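Local coordinates for protein xylose isomerase-like TIM barrel (Anabaena variabilis ATCC 29413, PDB 2QW5) that binds a zinc ion and D-xylose within a TIM barrel and probably acts as a sugar isomerase or epimerase, at residues I11-F16 against I278-F283; F48-A53 against V82-N87; N66-R71 against T118-G123. One frame throughout, in Å; residues are numbered along the deposited sequence. Where two conformers were deposited one is given.

Contact 1 (I11-F16 against I278-F283); sequences IYISFF and IAVEIF. With ZN (zinc ion), chain D; XLS (D-xylose), chain C.
Strand 278-280, the last of the eight-stranded TIM barrel, runs parallel to the first, strand 11-14, and so closes the barrel; the strand axes approach to 4.3 Å with their directions 35° apart. At Ile-278 the carbonyl O receives the N-H of Tyr-12 from above the carbonyl plane (N to O 3.1 Å), and CB touches CD1 of Ile-11, the two side chains lying side by side. Ala-279 is on the barrel-interior face, its CB 4.0 Å from CB of Tyr-12, whose ring leads away toward Lys-83 and Ser-85. Val-280 is gripped at both ends of its backbone: its N gives a nearly straight bond to Tyr-12 O (2.8 Å), and its O accepts from Ser-14 N almost along the C=O axis. Its methyls divide, CG2 crossing CG2 of Ile-11 and CG1 running beside CG1 of Ile-13. Beyond the strand, Glu-281 has CG anti to the backbone N (chi1 -164°) and extends past Ser-14 CB to put OE1 2.1 Å from ZN, a site completed by Glu-183, Asp-216, Gln-247 and a water. Its OE2 lies 3.6 Å from Phe-16 CE2 at the ring edge and close to the carboxylate of Glu-49; the like charges would probably raise the pKa of Glu-49, since zinc partly offsets the other. At Ile-282 a water accepts from N and donates to Ser-14 O. The Phe-283 ring takes Phe-16 CD2 over one face, 3.4 Å from Phe-283 CE2, with planes 29° apart and little overlap; its CZ touches C1 of XLS at 3.5 Å.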
# COMPACT_ATOMS: atom_id res chain seq x y z
N ILE A 11 12.05 -19.26 -34.12
CA ILE A 11 11.09 -18.99 -33.06
C ILE A 11 11.79 -19.25 -31.75
O ILE A 11 12.33 -20.34 -31.53
CB ILE A 11 9.80 -19.88 -33.18
CG1 ILE A 11 9.18 -19.80 -34.57
CG2 ILE A 11 8.75 -19.52 -32.10
CD1 ILE A 11 8.85 -18.40 -34.99
N TYR A 12 11.80 -18.24 -30.88
CA TYR A 12 12.39 -18.33 -29.53
C TYR A 12 11.26 -18.39 -28.51
O TYR A 12 10.11 -18.17 -28.86
CB TYR A 12 13.22 -17.08 -29.23
CG TYR A 12 14.52 -16.89 -29.98
CD1 TYR A 12 14.86 -17.61 -31.16
CD2 TYR A 12 15.39 -15.85 -29.60
CE1 TYR A 12 16.08 -17.34 -31.84
CE2 TYR A 12 16.58 -15.60 -30.28
CZ TYR A 12 16.92 -16.34 -31.39
OH TYR A 12 18.09 -16.05 -32.05
N ILE A 13 11.58 -18.75 -27.29
CA ILE A 13 10.63 -18.66 -26.16
C ILE A 13 11.29 -18.04 -24.94
O ILE A 13 12.45 -18.30 -24.66
CB ILE A 13 10.00 -20.02 -25.85
CG1 ILE A 13 8.88 -19.86 -24.80
CG2 ILE A 13 11.09 -21.05 -25.48
CD1 ILE A 13 7.95 -21.09 -24.68
N SER A 14 10.53 -17.20 -24.23
CA SER A 14 11.01 -16.57 -23.01
C SER A 14 11.07 -17.53 -21.80
O SER A 14 10.13 -18.27 -21.56
CB SER A 14 10.09 -15.44 -22.60
OG SER A 14 10.54 -14.88 -21.38
N PHE A 15 12.14 -17.41 -21.01
CA PHE A 15 12.25 -18.12 -19.71
C PHE A 15 11.28 -17.59 -18.64
O PHE A 15 11.26 -18.15 -17.57
CB PHE A 15 13.71 -18.25 -19.20
CG PHE A 15 14.27 -19.62 -19.38
CD1 PHE A 15 14.31 -20.20 -20.65
CD2 PHE A 15 14.72 -20.36 -18.28
CE1 PHE A 15 14.79 -21.49 -20.84
CE2 PHE A 15 15.20 -21.69 -18.45
CZ PHE A 15 15.25 -22.23 -19.74
N PHE A 16 10.50 -16.52 -18.92
CA PHE A 16 9.37 -16.12 -18.02
C PHE A 16 8.28 -17.20 -17.84
O PHE A 16 7.37 -17.03 -17.02
CB PHE A 16 8.74 -14.82 -18.49
CG PHE A 16 9.63 -13.61 -18.36
CD1 PHE A 16 10.56 -13.48 -17.31
CD2 PHE A 16 9.48 -12.55 -19.22
CE1 PHE A 16 11.30 -12.33 -17.14
CE2 PHE A 16 10.26 -11.40 -19.06
CZ PHE A 16 11.15 -11.29 -18.01
N ILE A 278 11.43 -14.39 -33.95
CA ILE A 278 10.11 -14.04 -33.36
C ILE A 278 10.05 -14.78 -32.03
O ILE A 278 10.08 -15.98 -32.02
CB ILE A 278 8.93 -14.51 -34.26
CG1 ILE A 278 8.95 -13.83 -35.63
CG2 ILE A 278 7.59 -14.25 -33.57
CD1 ILE A 278 8.71 -12.34 -35.58
N ALA A 279 9.98 -14.05 -30.89
CA ALA A 279 9.97 -14.68 -29.56
C ALA A 279 8.56 -14.85 -28.97
O ALA A 279 7.80 -13.92 -28.97
CB ALA A 279 10.81 -13.94 -28.60
N VAL A 280 8.25 -16.06 -28.51
CA VAL A 280 7.02 -16.35 -27.78
C VAL A 280 7.30 -15.89 -26.34
O VAL A 280 8.20 -16.42 -25.71
CB VAL A 280 6.71 -17.88 -27.79
CG1 VAL A 280 5.63 -18.23 -26.74
CG2 VAL A 280 6.33 -18.32 -29.19
N GLU A 281 6.56 -14.89 -25.85
CA GLU A 281 6.74 -14.40 -24.49
C GLU A 281 5.49 -14.64 -23.63
O GLU A 281 4.54 -13.87 -23.66
CB GLU A 281 7.14 -12.95 -24.46
CG GLU A 281 7.71 -12.57 -23.08
CD GLU A 281 8.09 -11.15 -22.98
OE1 GLU A 281 7.22 -10.33 -23.38
OE2 GLU A 281 9.20 -10.85 -22.49
N ILE A 282 5.52 -15.73 -22.86
CA ILE A 282 4.44 -16.13 -22.00
C ILE A 282 4.94 -15.99 -20.54
O ILE A 282 5.99 -16.55 -20.16
CB ILE A 282 4.01 -17.61 -22.32
CG1 ILE A 282 3.41 -17.68 -23.75
CG2 ILE A 282 2.99 -18.13 -21.27
CD1 ILE A 282 3.01 -19.09 -24.19
N PHE A 283 4.17 -15.25 -19.75
CA PHE A 283 4.44 -14.98 -18.34
C PHE A 283 3.66 -16.02 -17.55
O PHE A 283 2.45 -15.93 -17.42
CB PHE A 283 4.00 -13.56 -17.96
CG PHE A 283 4.91 -12.51 -18.49
CD1 PHE A 283 4.88 -12.17 -19.83
CD2 PHE A 283 5.82 -11.88 -17.67
CE1 PHE A 283 5.73 -11.18 -20.35
CE2 PHE A 283 6.67 -10.86 -18.19
CZ PHE A 283 6.61 -10.55 -19.53
ZN ZN D . 7.58 -8.28 -23.74
C1 XLS C . 7.43 -7.20 -19.01
C2 XLS C . 8.85 -6.66 -18.87
C3 XLS C . 9.48 -6.89 -17.44
C4 XLS C . 10.96 -7.22 -17.46
O1 XLS C . 6.39 -6.60 -19.78
O2 XLS C . 9.69 -7.10 -19.93
O3 XLS C . 8.90 -7.88 -16.59
O4 XLS C . 11.61 -6.27 -18.24
O HOH W 1 7.39 -17.89 -22.20
O HOH W 2 6.82 -7.93 -21.90

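Contact 2 (F48-A53 against V82-N87). With XLS (D-xylose), chain C.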
# COMPACT_ATOMS: atom_id res chain seq x y z
N PHE A 48 16.28 -18.81 -26.88
CA PHE A 48 15.61 -18.52 -25.57
C PHE A 48 15.88 -17.14 -25.06
O PHE A 48 16.97 -16.67 -25.29
CB PHE A 48 16.05 -19.59 -24.57
CG PHE A 48 15.75 -20.97 -25.06
CD1 PHE A 48 14.51 -21.55 -24.83
CD2 PHE A 48 16.65 -21.61 -25.88
CE1 PHE A 48 14.19 -22.81 -25.38
CE2 PHE A 48 16.35 -22.87 -26.45
CZ PHE A 48 15.12 -23.47 -26.20
N GLU A 49 14.91 -16.48 -24.43
CA GLU A 49 15.14 -15.16 -23.85
C GLU A 49 15.41 -15.43 -22.39
O GLU A 49 14.59 -16.01 -21.70
CB GLU A 49 13.97 -14.17 -23.88
CG GLU A 49 13.17 -14.06 -25.12
CD GLU A 49 12.28 -12.79 -25.09
OE1 GLU A 49 11.93 -12.26 -23.98
OE2 GLU A 49 11.94 -12.34 -26.17
N PHE A 50 16.56 -14.97 -21.94
CA PHE A 50 17.00 -15.06 -20.55
C PHE A 50 16.84 -13.72 -19.88
O PHE A 50 17.48 -12.75 -20.32
CB PHE A 50 18.48 -15.44 -20.52
CG PHE A 50 18.76 -16.92 -20.67
CD1 PHE A 50 17.80 -17.85 -21.08
CD2 PHE A 50 20.08 -17.34 -20.49
CE1 PHE A 50 18.14 -19.21 -21.18
CE2 PHE A 50 20.42 -18.68 -20.63
CZ PHE A 50 19.46 -19.61 -20.98
N PRO A 51 15.95 -13.63 -18.85
CA PRO A 51 15.97 -12.41 -18.05
C PRO A 51 17.26 -12.34 -17.24
O PRO A 51 17.72 -13.37 -16.77
CB PRO A 51 14.75 -12.56 -17.11
CG PRO A 51 14.52 -14.05 -17.02
CD PRO A 51 14.90 -14.56 -18.39
N ILE A 52 17.87 -11.16 -17.15
CA ILE A 52 19.07 -10.98 -16.34
C ILE A 52 18.66 -10.23 -15.09
O ILE A 52 18.37 -9.00 -15.13
CB ILE A 52 20.24 -10.28 -17.08
CG1 ILE A 52 20.59 -11.06 -18.38
CG2 ILE A 52 21.48 -10.07 -16.15
CD1 ILE A 52 20.98 -12.55 -18.20
N ALA A 53 18.58 -10.98 -13.97
CA ALA A 53 18.18 -10.39 -12.66
C ALA A 53 19.20 -9.36 -12.23
O ALA A 53 20.39 -9.59 -12.44
CB ALA A 53 18.04 -11.47 -11.58
N VAL A 82 22.28 -23.09 -29.95
CA VAL A 82 21.13 -22.39 -29.30
C VAL A 82 21.49 -20.93 -29.08
O VAL A 82 22.51 -20.64 -28.50
CB VAL A 82 20.75 -23.07 -27.95
CG1 VAL A 82 19.75 -22.20 -27.10
CG2 VAL A 82 20.20 -24.44 -28.24
N LYS A 83 20.66 -20.03 -29.58
CA LYS A 83 20.85 -18.59 -29.41
C LYS A 83 20.09 -18.05 -28.19
O LYS A 83 19.02 -18.54 -27.87
CB LYS A 83 20.43 -17.82 -30.67
CG LYS A 83 21.44 -17.99 -31.85
CD LYS A 83 21.07 -17.01 -33.00
CE LYS A 83 22.10 -17.01 -34.18
NZ LYS A 83 22.21 -18.39 -34.83
N ILE A 84 20.63 -17.02 -27.57
CA ILE A 84 20.06 -16.39 -26.40
C ILE A 84 19.91 -14.91 -26.68
O ILE A 84 20.80 -14.31 -27.26
CB ILE A 84 21.01 -16.51 -25.20
CG1 ILE A 84 21.30 -17.98 -24.85
CG2 ILE A 84 20.47 -15.76 -23.94
CD1 ILE A 84 20.12 -18.77 -24.47
N SER A 85 18.73 -14.38 -26.35
CA SER A 85 18.47 -12.93 -26.24
C SER A 85 18.28 -12.67 -24.72
O SER A 85 18.02 -13.58 -23.95
CB SER A 85 17.27 -12.52 -27.06
OG SER A 85 16.10 -13.17 -26.60
N THR A 86 18.47 -11.43 -24.29
CA THR A 86 18.32 -11.07 -22.89
C THR A 86 17.23 -10.04 -22.67
O THR A 86 16.95 -9.20 -23.56
CB THR A 86 19.63 -10.55 -22.26
OG1 THR A 86 20.02 -9.34 -22.94
CG2 THR A 86 20.68 -11.55 -22.34
N ASN A 87 16.60 -10.14 -21.50
CA ASN A 87 15.61 -9.19 -21.02
C ASN A 87 16.23 -8.48 -19.80
O ASN A 87 16.60 -9.11 -18.79
CB ASN A 87 14.30 -9.87 -20.69
CG ASN A 87 13.22 -8.89 -20.38
OD1 ASN A 87 13.25 -8.26 -19.34
ND2 ASN A 87 12.24 -8.79 -21.25
C1 XLS C . 7.43 -7.20 -19.01
C2 XLS C . 8.85 -6.66 -18.87
C3 XLS C . 9.48 -6.89 -17.44
C4 XLS C . 10.96 -7.22 -17.46
O1 XLS C . 6.39 -6.60 -19.78
O2 XLS C . 9.69 -7.10 -19.93
O3 XLS C . 8.90 -7.88 -16.59
O4 XLS C . 11.61 -6.27 -18.24
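Strands 48-51 and 83-87 run parallel with axes 4.4 Å apart at closest approach and directions differing by 35°. Five backbone bonds join the segments: Phe-48 N to Lys-83 O, Ser-85 N to Phe-48 O, Phe-50 N to Ser-85 O (2.8 Å), Asn-87 N to Phe-50 O and Ile-52 N to Asn-87 O. Val-82, just before the strand, brings CG1 to the edge of the Phe-48 ring, 3.4 Å from CD2. On the face carrying both phenylalanines, Ile-84 crosses obliquely over the Phe-50 ring, its CD1 3.8 Å from the centroid and 17° off the normal, a CH-pi contact. Glu-49, Ser-85 and Asn-87 put polar groups on the other face, beside Pro-51. Glu-49 CG packs 3.4 Å from Ser-85 OG, and both side chains bond to Tyr-245 OH, the glutamate through OE2, which also takes NE2 of the zinc ligand Gln-247 and may help position it. Asn-87 has CG anti to the backbone N (chi1 -172°), which carries its amide to the sugar: OD1 accepts from XLS O4 at 2.8 Å, and ND2 bonds weakly to XLS O2 at 3.3 Å. An alanine here would lose both hydrogen bonds of the side-chain amide and probably leave the sugar less firmly oriented. The pair and helix 60-76 form a beta-alpha-beta unit whose last strand delivers a pocket residue at its C-terminal end, as is characteristic of TIM barrels.

Contact 3 (N66-R71 against T118-G123); sequences NYTNLR and TAALGG
A Schellman motif ends helix 101-120 where it packs against helix 60-76, two outer helices of the TIM barrel. Its backbone bonds are Gly-123 N to Thr-118 O (2.9 Å) and Gly-122 N to Ala-119 O (2.7 Å), with Gly-122 at positive phi (72°) as the C-prime residue. The apolar packing centres on Leu-121, the first residue to leave the helix. Its side chain crosses that of Tyr-67 obliquely, CD1 to CD1 4.1 Å, and its CD2 lies 3.6 Å from Tyr-67 O. A close van der Waals contact of methyl and hydroxyl stands apart: Ala-120 CB is 3.3 Å from Thr-68 OG1, which is hydrogen-bonded to Leu-64 O in its own helix. Polar contact belongs to Arg-71. With CG anti to the backbone N (chi1 -176°) and bends at chi2 and chi3, the chain runs over the helix end, its CG 3.4 Å from Ala-120 O. The guanidinium charge would probably be welcome beside these terminal carbonyls; NH2 has a salt bridge to Asp-75, and NH1 has its stronger partner in Val-82 O. NH1 also donates to Leu-121 O at 3.2 Å and 168°, the oxygen lying in the guanidinium plane while NH1 stands above the carbonyl plane.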
# COMPACT_ATOMS: atom_id res chain seq x y z
N ASN A 66 30.08 -15.64 -14.22
CA ASN A 66 29.02 -16.66 -14.06
C ASN A 66 28.24 -16.92 -15.33
O ASN A 66 28.03 -18.06 -15.70
CB ASN A 66 28.05 -16.28 -12.93
CG ASN A 66 28.69 -16.34 -11.56
OD1 ASN A 66 29.73 -16.99 -11.35
ND2 ASN A 66 28.07 -15.67 -10.62
N TYR A 67 27.81 -15.86 -16.01
CA TYR A 67 27.05 -16.04 -17.28
C TYR A 67 27.95 -16.63 -18.41
O TYR A 67 27.46 -17.37 -19.26
CB TYR A 67 26.35 -14.72 -17.71
CG TYR A 67 25.12 -14.42 -16.84
CD1 TYR A 67 23.93 -15.12 -17.02
CD2 TYR A 67 25.12 -13.37 -15.90
CE1 TYR A 67 22.79 -14.85 -16.26
CE2 TYR A 67 23.96 -13.08 -15.13
CZ TYR A 67 22.80 -13.82 -15.33
OH TYR A 67 21.68 -13.57 -14.59
N THR A 68 29.24 -16.30 -18.39
CA THR A 68 30.20 -16.88 -19.35
C THR A 68 30.23 -18.40 -19.07
O THR A 68 30.14 -19.20 -19.99
CB THR A 68 31.60 -16.29 -19.21
OG1 THR A 68 31.58 -14.89 -19.55
CG2 THR A 68 32.61 -17.04 -20.13
N ASN A 69 30.29 -18.77 -17.80
CA ASN A 69 30.28 -20.19 -17.42
C ASN A 69 28.97 -20.89 -17.76
O ASN A 69 28.98 -22.09 -18.08
CB ASN A 69 30.61 -20.34 -15.92
CG ASN A 69 32.04 -19.90 -15.57
OD1 ASN A 69 32.89 -19.75 -16.43
ND2 ASN A 69 32.29 -19.69 -14.30
N LEU A 70 27.84 -20.17 -17.70
CA LEU A 70 26.55 -20.72 -18.11
C LEU A 70 26.59 -21.00 -19.61
O LEU A 70 26.22 -22.09 -20.04
CB LEU A 70 25.36 -19.80 -17.72
CG LEU A 70 23.94 -20.26 -18.10
CD1 LEU A 70 23.59 -21.63 -17.49
CD2 LEU A 70 22.89 -19.22 -17.73
N ARG A 71 27.03 -20.04 -20.42
CA ARG A 71 27.18 -20.26 -21.89
C ARG A 71 28.04 -21.49 -22.18
O ARG A 71 27.68 -22.34 -23.01
CB ARG A 71 27.80 -19.03 -22.56
CG ARG A 71 27.95 -19.04 -24.09
CD ARG A 71 26.66 -19.03 -24.86
NE ARG A 71 26.16 -20.34 -25.29
CZ ARG A 71 25.13 -20.53 -26.11
NH1 ARG A 71 24.44 -19.49 -26.59
NH2 ARG A 71 24.77 -21.76 -26.45
N THR A 118 25.15 -10.12 -22.06
CA THR A 118 24.44 -10.51 -23.30
C THR A 118 25.43 -11.11 -24.28
O THR A 118 25.22 -12.24 -24.72
CB THR A 118 23.67 -9.31 -23.94
OG1 THR A 118 22.75 -8.83 -22.99
CG2 THR A 118 22.89 -9.76 -25.22
N ALA A 119 26.53 -10.41 -24.50
CA ALA A 119 27.60 -10.86 -25.40
C ALA A 119 28.22 -12.17 -24.91
O ALA A 119 28.41 -13.09 -25.71
CB ALA A 119 28.65 -9.75 -25.55
N ALA A 120 28.48 -12.29 -23.60
CA ALA A 120 29.08 -13.53 -23.00
C ALA A 120 28.19 -14.72 -23.21
O ALA A 120 28.69 -15.85 -23.32
CB ALA A 120 29.43 -13.35 -21.49
N LEU A 121 26.88 -14.48 -23.28
CA LEU A 121 25.89 -15.52 -23.63
C LEU A 121 25.76 -15.75 -25.15
O LEU A 121 24.87 -16.47 -25.58
CB LEU A 121 24.51 -15.18 -23.02
CG LEU A 121 24.38 -15.25 -21.49
CD1 LEU A 121 23.11 -14.63 -20.98
CD2 LEU A 121 24.41 -16.70 -21.06
N GLY A 122 26.64 -15.13 -25.96
CA GLY A 122 26.59 -15.21 -27.41
C GLY A 122 25.46 -14.42 -28.05
O GLY A 122 25.23 -14.55 -29.26
N GLY A 123 24.80 -13.57 -27.25
CA GLY A 123 23.60 -12.91 -27.68
C GLY A 123 23.88 -11.65 -28.44
O GLY A 123 24.88 -10.96 -28.20

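Contacts 1 and 2 are two seams of one barrel, with centres 9 Å apart, separated by the junction of strands 11-14 and 47-51, where Phe-15 N lies 2.9 Å from Glu-49 O, a probable hydrogen bond. Both reach the sugar at the C-terminal ends of their strands, contact 1 holding a zinc ligand and contact 2 the side chain of Asn-87, about 5 Å from the zinc. Contact 3 lies in the helical layer outside contact 2, centres 10 Å apart, and meets it where Thr-86 OG1 and Thr-118 OG1 come within 2.8 Å. Contact 3 is 19 Å from contact 1 between centres and clear of the pocket, the Tyr-67 side chain being about 13 Å from the xylose.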